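Local coordinates for protein glucose-6-phosphate 1-dehydrogenase (Kluyveromyces lactis, PDB 7E6I) that catalyses the NADP+-dependent oxidation of glucose 6-phosphate to 6-phosphogluconolactone, the first step of the oxidative pentose phosphate pathway, at residues Arg148-Lys153 and Phe179-Tyr184; Asp262-Arg267 and Phe430-Glu435; Phe223-Arg228 and Ala337-Asn342. All coordinates share one frame; numbering follows the deposited sequence.

Interaction 1 of 3, residues Arg148-Lys153 and Phe179-Tyr184; sequences RVIVEK and FRIDHY. With BG6 (6-O-phosphono-beta-D-glucopyranose), chain B.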
# COMPACT_ATOMS: atom_id res chain seq x y z
N ARG A 148 1.35 17.35 12.25
CA ARG A 148 1.69 16.21 11.41
C ARG A 148 0.94 16.34 10.09
O ARG A 148 -0.24 16.69 10.07
CB ARG A 148 1.32 14.89 12.10
CG ARG A 148 2.16 14.58 13.33
CD ARG A 148 1.60 13.41 14.13
NE ARG A 148 2.32 13.24 15.39
CZ ARG A 148 1.80 12.72 16.50
NH1 ARG A 148 0.54 12.31 16.52
NH2 ARG A 148 2.55 12.62 17.59
N VAL A 149 1.62 16.07 8.98
CA VAL A 149 0.96 16.12 7.69
C VAL A 149 1.05 14.75 7.03
O VAL A 149 2.10 14.11 7.03
CB VAL A 149 1.52 17.24 6.78
CG1 VAL A 149 2.81 17.83 7.34
CG2 VAL A 149 1.67 16.77 5.34
N ILE A 150 -0.08 14.29 6.50
CA ILE A 150 -0.18 13.04 5.76
C ILE A 150 -0.20 13.37 4.28
O ILE A 150 -1.00 14.20 3.83
CB ILE A 150 -1.45 12.26 6.15
CG1 ILE A 150 -1.36 11.78 7.60
CG2 ILE A 150 -1.65 11.09 5.23
CD1 ILE A 150 -2.71 11.43 8.17
N VAL A 151 0.67 12.72 3.51
CA VAL A 151 0.60 12.72 2.06
C VAL A 151 0.63 11.27 1.59
O VAL A 151 1.17 10.38 2.26
CB VAL A 151 1.72 13.53 1.38
CG1 VAL A 151 1.30 14.99 1.28
CG2 VAL A 151 3.02 13.39 2.13
N GLU A 152 0.06 11.06 0.42
CA GLU A 152 -0.17 9.73 -0.13
C GLU A 152 0.58 9.57 -1.44
O GLU A 152 0.78 10.54 -2.17
CB GLU A 152 -1.67 9.52 -0.34
CG GLU A 152 -2.04 8.11 -0.70
CD GLU A 152 -3.52 7.85 -0.53
OE1 GLU A 152 -4.24 8.70 0.10
OE2 GLU A 152 -3.96 6.79 -1.04
N LYS A 153 1.01 8.34 -1.73
CA LYS A 153 1.74 8.10 -2.96
C LYS A 153 0.83 8.40 -4.16
O LYS A 153 -0.39 8.29 -4.06
CB LYS A 153 2.24 6.65 -3.00
CG LYS A 153 1.17 5.60 -3.29
CD LYS A 153 1.21 5.14 -4.76
CE LYS A 153 0.31 3.90 -5.00
NZ LYS A 153 -0.13 3.75 -6.43
N PHE A 179 3.99 11.96 7.22
CA PHE A 179 3.43 10.60 7.23
C PHE A 179 3.04 10.24 5.80
O PHE A 179 1.93 10.54 5.35
CB PHE A 179 2.24 10.51 8.17
CG PHE A 179 2.63 10.50 9.63
CD1 PHE A 179 3.04 11.67 10.26
CD2 PHE A 179 2.58 9.32 10.37
CE1 PHE A 179 3.39 11.66 11.60
CE2 PHE A 179 2.93 9.30 11.70
CZ PHE A 179 3.33 10.47 12.32
N ARG A 180 3.97 9.59 5.09
CA ARG A 180 3.78 9.21 3.69
C ARG A 180 3.07 7.86 3.62
O ARG A 180 3.55 6.87 4.17
CB ARG A 180 5.11 9.12 2.95
CG ARG A 180 5.83 10.44 2.73
CD ARG A 180 7.09 10.20 1.89
NE ARG A 180 8.08 11.27 2.02
CZ ARG A 180 8.86 11.45 3.08
NH1 ARG A 180 8.78 10.63 4.12
NH2 ARG A 180 9.74 12.44 3.11
N ILE A 181 1.97 7.83 2.91
CA ILE A 181 1.09 6.68 2.89
C ILE A 181 1.34 5.83 1.65
O ILE A 181 1.35 6.34 0.52
CB ILE A 181 -0.38 7.11 2.96
CG1 ILE A 181 -0.77 7.41 4.40
CG2 ILE A 181 -1.29 6.03 2.35
CD1 ILE A 181 -2.26 7.66 4.58
N ASP A 182 1.58 4.54 1.89
CA ASP A 182 1.30 3.45 0.96
C ASP A 182 0.19 2.64 1.62
O ASP A 182 0.41 2.05 2.69
CB ASP A 182 2.56 2.62 0.71
CG ASP A 182 2.36 1.52 -0.33
OD1 ASP A 182 1.34 0.78 -0.26
OD2 ASP A 182 3.25 1.39 -1.20
N HIS A 183 -1.01 2.64 1.04
CA HIS A 183 -2.15 2.14 1.81
C HIS A 183 -2.08 0.63 2.06
O HIS A 183 -2.75 0.14 2.97
CB HIS A 183 -3.48 2.52 1.14
CG HIS A 183 -3.88 1.64 -0.01
ND1 HIS A 183 -3.44 1.84 -1.31
CD2 HIS A 183 -4.71 0.57 -0.06
CE1 HIS A 183 -3.97 0.92 -2.09
NE2 HIS A 183 -4.75 0.14 -1.36
N TYR A 184 -1.26 -0.11 1.31
CA TYR A 184 -1.09 -1.53 1.62
C TYR A 184 -0.59 -1.75 3.04
O TYR A 184 -0.98 -2.73 3.69
CB TYR A 184 -0.13 -2.18 0.62
CG TYR A 184 -0.84 -2.77 -0.57
CD1 TYR A 184 -1.81 -2.02 -1.26
CD2 TYR A 184 -0.57 -4.06 -1.00
CE1 TYR A 184 -2.48 -2.55 -2.35
CE2 TYR A 184 -1.23 -4.60 -2.08
CZ TYR A 184 -2.18 -3.85 -2.76
OH TYR A 184 -2.83 -4.39 -3.84
C1 BG6 B . -3.66 1.79 -6.55
C2 BG6 B . -3.45 1.56 -8.05
O1 BG6 B . -2.55 2.27 -5.91
O5 BG6 B . -4.01 0.48 -5.91
C3 BG6 B . -4.64 0.94 -8.69
O2 BG6 B . -3.14 2.79 -8.72
C4 BG6 B . -4.96 -0.38 -8.05
O3 BG6 B . -4.38 0.68 -10.09
C5 BG6 B . -5.16 -0.20 -6.54
O4 BG6 B . -6.14 -0.91 -8.67
C6 BG6 B . -5.32 -1.51 -5.81
O6 BG6 B . -5.48 -1.22 -4.43
P BG6 B . -6.44 -2.23 -3.53
O1P BG6 B . -5.82 -3.59 -3.82
O2P BG6 B . -7.86 -2.12 -4.01
O3P BG6 B . -6.41 -1.90 -2.04

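Interaction 2 of 3, residues Asp262-Arg267 and Phe430-Glu435; sequences DPESVR and FVRDDE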
# COMPACT_ATOMS: atom_id res chain seq x y z
N ASP A 262 11.50 0.98 18.72
CA ASP A 262 11.25 2.23 18.02
C ASP A 262 10.68 1.95 16.63
O ASP A 262 11.19 1.07 15.92
CB ASP A 262 12.56 3.00 17.90
CG ASP A 262 12.36 4.45 17.55
OD1 ASP A 262 11.50 4.76 16.69
OD2 ASP A 262 13.06 5.28 18.14
N PRO A 263 9.63 2.64 16.22
CA PRO A 263 9.16 2.51 14.83
C PRO A 263 10.26 2.70 13.81
O PRO A 263 10.26 2.03 12.76
CB PRO A 263 8.09 3.60 14.73
CG PRO A 263 7.53 3.64 16.10
CD PRO A 263 8.73 3.49 17.01
N GLU A 264 11.21 3.59 14.08
CA GLU A 264 12.30 3.77 13.14
C GLU A 264 13.20 2.55 13.04
O GLU A 264 13.99 2.46 12.10
CB GLU A 264 13.13 5.00 13.52
CG GLU A 264 12.39 6.32 13.50
CD GLU A 264 11.71 6.62 12.16
OE1 GLU A 264 12.06 6.01 11.12
OE2 GLU A 264 10.83 7.51 12.16
N SER A 265 13.13 1.62 13.99
CA SER A 265 13.87 0.39 13.81
C SER A 265 13.23 -0.49 12.75
O SER A 265 13.94 -1.18 12.02
CB SER A 265 14.02 -0.36 15.13
OG SER A 265 15.07 0.22 15.89
N VAL A 266 11.90 -0.48 12.66
CA VAL A 266 11.23 -1.14 11.54
C VAL A 266 11.69 -0.53 10.24
O VAL A 266 12.06 -1.23 9.28
CB VAL A 266 9.70 -1.04 11.68
CG1 VAL A 266 9.05 -1.61 10.46
CG2 VAL A 266 9.22 -1.79 12.91
N ARG A 267 11.70 0.79 10.18
CA ARG A 267 12.02 1.46 8.93
C ARG A 267 13.49 1.27 8.57
O ARG A 267 13.82 1.05 7.40
CB ARG A 267 11.60 2.92 9.04
CG ARG A 267 10.29 3.15 8.33
CD ARG A 267 9.32 4.09 8.99
NE ARG A 267 9.86 5.41 9.28
CZ ARG A 267 9.38 6.56 8.81
NH1 ARG A 267 8.36 6.59 7.96
NH2 ARG A 267 9.94 7.70 9.18
N PHE A 430 4.46 3.87 7.53
CA PHE A 430 4.57 4.96 6.58
C PHE A 430 5.97 4.97 5.97
O PHE A 430 6.93 4.50 6.58
CB PHE A 430 4.27 6.30 7.25
CG PHE A 430 2.91 6.35 7.89
CD1 PHE A 430 2.72 5.89 9.18
CD2 PHE A 430 1.83 6.87 7.20
CE1 PHE A 430 1.46 5.94 9.77
CE2 PHE A 430 0.58 6.93 7.78
CZ PHE A 430 0.39 6.47 9.06
N VAL A 431 6.08 5.51 4.74
CA VAL A 431 7.31 5.46 3.97
C VAL A 431 8.24 6.57 4.42
O VAL A 431 7.83 7.73 4.56
CB VAL A 431 7.02 5.57 2.46
CG1 VAL A 431 8.24 5.17 1.68
CG2 VAL A 431 5.80 4.73 2.05
N ARG A 432 9.50 6.22 4.61
CA ARG A 432 10.53 7.19 4.97
C ARG A 432 11.25 7.68 3.71
O ARG A 432 11.21 7.04 2.65
CB ARG A 432 11.52 6.58 5.96
CG ARG A 432 12.22 7.60 6.82
CD ARG A 432 12.91 6.92 7.99
NE ARG A 432 14.11 6.18 7.58
CZ ARG A 432 14.72 5.30 8.36
NH1 ARG A 432 14.23 5.04 9.58
NH2 ARG A 432 15.80 4.66 7.94
N ASP A 433 11.93 8.82 3.84
CA ASP A 433 12.53 9.45 2.67
C ASP A 433 13.65 8.60 2.06
O ASP A 433 13.75 8.51 0.83
CB ASP A 433 13.03 10.86 3.02
CG ASP A 433 14.08 10.85 4.12
OD1 ASP A 433 13.91 10.10 5.11
OD2 ASP A 433 15.07 11.60 4.01
N ASP A 434 14.49 7.96 2.88
CA ASP A 434 15.52 7.10 2.30
C ASP A 434 14.91 5.84 1.69
O ASP A 434 15.40 5.36 0.65
CB ASP A 434 16.59 6.72 3.34
CG ASP A 434 16.03 6.13 4.64
OD1 ASP A 434 14.80 6.15 4.86
OD2 ASP A 434 16.85 5.67 5.48
N GLU A 435 13.85 5.33 2.30
CA GLU A 435 13.08 4.23 1.72
C GLU A 435 12.59 4.58 0.31
O GLU A 435 12.72 3.79 -0.63
CB GLU A 435 11.91 3.92 2.65
CG GLU A 435 11.14 2.67 2.36
CD GLU A 435 10.00 2.47 3.38
OE1 GLU A 435 9.84 3.31 4.30
OE2 GLU A 435 9.27 1.46 3.26
O HOH W 1 6.45 8.74 6.45

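Interaction 3 of 3, residues Phe223-Arg228 and Ala337-Asn342; sequences FGTEGR and AGKALN. With BG6 (6-O-phosphono-beta-D-glucopyranose), chain B.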
# COMPACT_ATOMS: atom_id res chain seq x y z
N PHE A 223 -10.30 -6.68 -13.88
CA PHE A 223 -10.71 -5.63 -14.79
C PHE A 223 -9.49 -5.01 -15.46
O PHE A 223 -8.35 -5.29 -15.10
CB PHE A 223 -11.50 -4.56 -14.04
CG PHE A 223 -10.85 -4.14 -12.76
CD1 PHE A 223 -9.86 -3.17 -12.75
CD2 PHE A 223 -11.21 -4.74 -11.56
CE1 PHE A 223 -9.24 -2.79 -11.56
CE2 PHE A 223 -10.61 -4.37 -10.38
CZ PHE A 223 -9.62 -3.39 -10.38
N GLY A 224 -9.75 -4.15 -16.44
CA GLY A 224 -8.66 -3.49 -17.14
C GLY A 224 -8.56 -2.02 -16.77
O GLY A 224 -8.81 -1.64 -15.62
N THR A 225 -8.21 -1.20 -17.76
CA THR A 225 -8.10 0.24 -17.57
C THR A 225 -9.10 1.02 -18.42
O THR A 225 -8.90 2.21 -18.66
CB THR A 225 -6.68 0.71 -17.90
OG1 THR A 225 -6.38 0.40 -19.27
CG2 THR A 225 -5.66 0.04 -16.96
N GLU A 226 -10.18 0.36 -18.87
CA GLU A 226 -11.10 0.96 -19.83
C GLU A 226 -11.65 2.29 -19.34
O GLU A 226 -12.11 2.42 -18.19
CB GLU A 226 -12.26 0.01 -20.13
CG GLU A 226 -11.84 -1.42 -20.45
CD GLU A 226 -11.96 -2.35 -19.25
OE1 GLU A 226 -11.45 -2.01 -18.16
OE2 GLU A 226 -12.57 -3.44 -19.41
N GLY A 227 -11.61 3.29 -20.21
CA GLY A 227 -12.00 4.62 -19.81
C GLY A 227 -10.80 5.45 -19.45
O GLY A 227 -10.69 6.61 -19.85
N ARG A 228 -9.87 4.86 -18.70
CA ARG A 228 -8.71 5.60 -18.23
C ARG A 228 -7.42 5.14 -18.92
O ARG A 228 -6.33 5.43 -18.43
CB ARG A 228 -8.59 5.46 -16.72
CG ARG A 228 -9.92 5.47 -16.01
CD ARG A 228 -9.76 5.70 -14.51
NE ARG A 228 -9.75 7.13 -14.21
CZ ARG A 228 -8.64 7.86 -14.07
NH1 ARG A 228 -7.44 7.29 -14.17
NH2 ARG A 228 -8.73 9.16 -13.82
N ALA A 337 2.55 -8.69 -11.40
CA ALA A 337 1.32 -7.92 -11.27
C ALA A 337 0.67 -7.78 -12.64
O ALA A 337 1.36 -7.55 -13.64
CB ALA A 337 1.60 -6.53 -10.70
N GLY A 338 -0.66 -7.91 -12.69
CA GLY A 338 -1.39 -7.75 -13.93
C GLY A 338 -2.80 -7.26 -13.72
O GLY A 338 -3.45 -7.56 -12.71
N LYS A 339 -3.27 -6.47 -14.68
CA LYS A 339 -4.67 -6.12 -14.81
C LYS A 339 -5.29 -6.97 -15.91
O LYS A 339 -4.58 -7.53 -16.75
CB LYS A 339 -4.83 -4.63 -15.14
CG LYS A 339 -5.00 -3.73 -13.90
CD LYS A 339 -4.14 -2.47 -13.96
CE LYS A 339 -4.82 -1.25 -13.34
NZ LYS A 339 -5.20 -1.40 -11.91
N ALA A 340 -6.62 -7.09 -15.87
CA ALA A 340 -7.38 -7.80 -16.90
C ALA A 340 -7.01 -9.28 -16.98
O ALA A 340 -6.89 -9.86 -18.06
CB ALA A 340 -7.22 -7.13 -18.27
N LEU A 341 -6.80 -9.88 -15.82
CA LEU A 341 -6.60 -11.31 -15.71
C LEU A 341 -7.92 -11.95 -15.26
O LEU A 341 -8.98 -11.31 -15.28
CB LEU A 341 -5.44 -11.60 -14.75
CG LEU A 341 -4.12 -10.90 -15.09
CD1 LEU A 341 -3.15 -10.91 -13.91
CD2 LEU A 341 -3.47 -11.52 -16.33
N ASN A 342 -7.86 -13.21 -14.82
CA ASN A 342 -9.03 -14.02 -14.51
C ASN A 342 -9.58 -13.85 -13.10
O ASN A 342 -10.63 -14.43 -12.80
CB ASN A 342 -8.67 -15.49 -14.69
CG ASN A 342 -7.69 -15.97 -13.64
OD1 ASN A 342 -6.58 -15.44 -13.53
ND2 ASN A 342 -8.09 -16.95 -12.85
C1 BG6 B . -3.66 1.79 -6.55
C2 BG6 B . -3.45 1.56 -8.05
O1 BG6 B . -2.55 2.27 -5.91
O5 BG6 B . -4.01 0.48 -5.91
C3 BG6 B . -4.64 0.94 -8.69
O2 BG6 B . -3.14 2.79 -8.72
C4 BG6 B . -4.96 -0.38 -8.05
O3 BG6 B . -4.38 0.68 -10.09
C5 BG6 B . -5.16 -0.20 -6.54
O4 BG6 B . -6.14 -0.91 -8.67
C6 BG6 B . -5.32 -1.51 -5.81
O6 BG6 B . -5.48 -1.22 -4.43
P BG6 B . -6.44 -2.23 -3.53
O1P BG6 B . -5.82 -3.59 -3.82
O2P BG6 B . -7.86 -2.12 -4.01
O3P BG6 B . -6.41 -1.90 -2.04

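Interaction 1 of 3, residues Arg148-Lys153 and Phe179-Tyr184
Ile150, Val151 and Glu152 pair in parallel with Phe179, Arg180 and Ile181; the two strand axes come within 4.6 Å of each other at an angle of 23°. Four backbone hydrogen bonds join them. Phe179 N donates to Val149 O, Val151 N to Phe179 O, Ile181 N to Val151 O, and Lys153 N to Ile181 O at 3.0 Å. Lys153, past the strand end, adds the last bond of the series.

Ile150, Glu152, Phe179 and Ile181 share one face of the sheet. Ile150 CG2 touches Ile181 CD1 at 3.5 Å. Glu152 CG is anti to the backbone N (chi1 -171°), which places it 3.8 Å from Ile181 CG2. At the start of the ladder, the aliphatic part of Arg148 meets the Phe179 ring obliquely, with CD 3.6 Å from CE1. The guanidinium hydrogen-bonds to Thr3 O through NH2 and makes a cation-pi contact with Phe5. Val151 and Arg180 point to the other face and lie side by side.

Beyond the strands, both segments reach the bound glucose 6-phosphate. Lys153 NZ donates to the sugar O1 at 2.9 Å and to Asp240 O. His183 NE2 donates to phosphate O3P at 2.7 Å, nearly straight at 168°. Tyr184 CD1 lies over one face of the His183 ring, toward its rim. Asp182 OD1 accepts from Tyr184 N in an Asx turn and is also hydrogen-bonded to ND1 of His245, probably the catalytic proton acceptor.

The pair closes the unit made of strand 146-152, helix 159-169 and strand 178-181 in the Rossmann-type domain. Strand 117-122 flanks strand 146-152 on its other side, and strand 178-181 is the last of the sheet within this chain. Helix 414-423 packs on Ile150, Phe179 and Ile181, while helix 236-254 meets Lys153 and Asp182.

Interaction 2 of 3, residues Asp262-Arg267 and Phe430-Glu435
Glu264 OE1 accepts from two arginines, one in each segment. Arg432 NH1 donates to it at 2.8 Å, and Arg267 NE, one helical turn on from Glu264, at 2.9 Å. The two donors reach the oxygen from opposite faces of the carboxylate plane, Arg267 on the syn side and Arg432 on the anti side. Each bond lies in the plane of its guanidinium. Arg267 NH2 adds only weak bonds to the same carboxylate.

Arg267 also crosses to the other segment. Its NH1 donates to Phe430 O at 2.9 Å, from well above the carbonyl plane. The Arg267 chain bends at chi2 and chi3 (141° and 55°), which turns NE back to Glu264 while NH1 reaches Phe430 O. Arg432 CB sits 3.5 Å above the centre of the Arg267 guanidinium. The aliphatic part of Arg432 covers this face; the guanidinium planes are 88° apart and do not stack.

A second shell fixes the Arg432 head. Asp434 takes it side-on, with NE bonded to OD1 at 2.8 Å and NH2 to OD2 at 2.9 Å. NH2 also pairs with Asp268. Glu435 OE1 accepts from Arg432 N, while its OE2 is held by Gln248 and Lys270. Asp262 caps the helix that carries Glu264 and Arg267, accepting from Glu264 N.

The contact thus joins the starts of helices 263-276 and 433-451 through a salt-bridge network. Arg267 NE and Arg432 NH1 are only 4.4 Å apart. The shared carboxylate, with Asp434 and Asp268 around Arg432, probably offsets the repulsion between the two guanidiniums.

Interaction 3 of 3, residues Phe223-Arg228 and Ala337-Asn342
The Phe223 ring approaches Lys339 obliquely, with CE1 4.3 Å from NZ; the approach is a long one.

The backbone contact is closer. Ala340 N lies 2.6 Å from Phe223 O, but the N-H points off the line, at 129°, and the bond is weak. Beside it, the Ala340 methyl meets the next residue of the loop, with CB 4.1 Å from Gly224 CA. Lys339 CB also lies near the same carbonyl oxygen, 3.6 Å from Phe223 O. Thr225 supplies the other side-chain contact: its CG2 is 3.9 Å from Lys339 CE, and the two side chains cross at about a right angle. The threonine methyl lies beside the backbone N, anti to the carbonyl carbon, and from there it meets the aliphatic part of the lysine.

The Lys339 chain bends at three successive torsions past CB. This brings NZ to the bound glucose 6-phosphate, where it donates to O3 at 2.9 Å. NZ is also paired with Glu221, which itself binds the sugar. A longer, weak ion pair links it to Asp240.

The loop ends in a type II turn from Thr225 to Arg228, closed by Arg228 N to Thr225 O at 2.8 Å. Gly227 has a positive phi (97°), as at the third position of a type II turn. Thr225 N is held by Tyr290 OH, and Lys339 O by Tyr461 OH.

The contact joins the loop after strand 212-220 to the end of strand 333-338. It is mostly van der Waals contact, with one weak backbone bond. The strong polar bonds of Lys339 go to Glu221 and the substrate, so the loop borders the aliphatic part of a residue whose tip serves the sugar pocket.

All three contacts are mainly buried; interaction 3 lies farthest from the chain centre and is the one with an exposed touching residue, Phe223. Interactions 1 and 2 touch. Arg180 O probably accepts from Val431 N, and the Phe179 and Phe430 rings meet edge-to-face, so the Rossmann-type sheet is joined to the residues leading into helix 433-451. Interaction 3 touches neither. Interactions 1 and 3 instead share glucose 6-phosphate: 1 brings residues to the phosphate and O1, 3 brings one to O3. The chemistry differs too. Interaction 1 rests on a regular backbone ladder, interaction 2 on side-chain salt bridges, and interaction 3 on methyl and methylene contacts beside one weak bond.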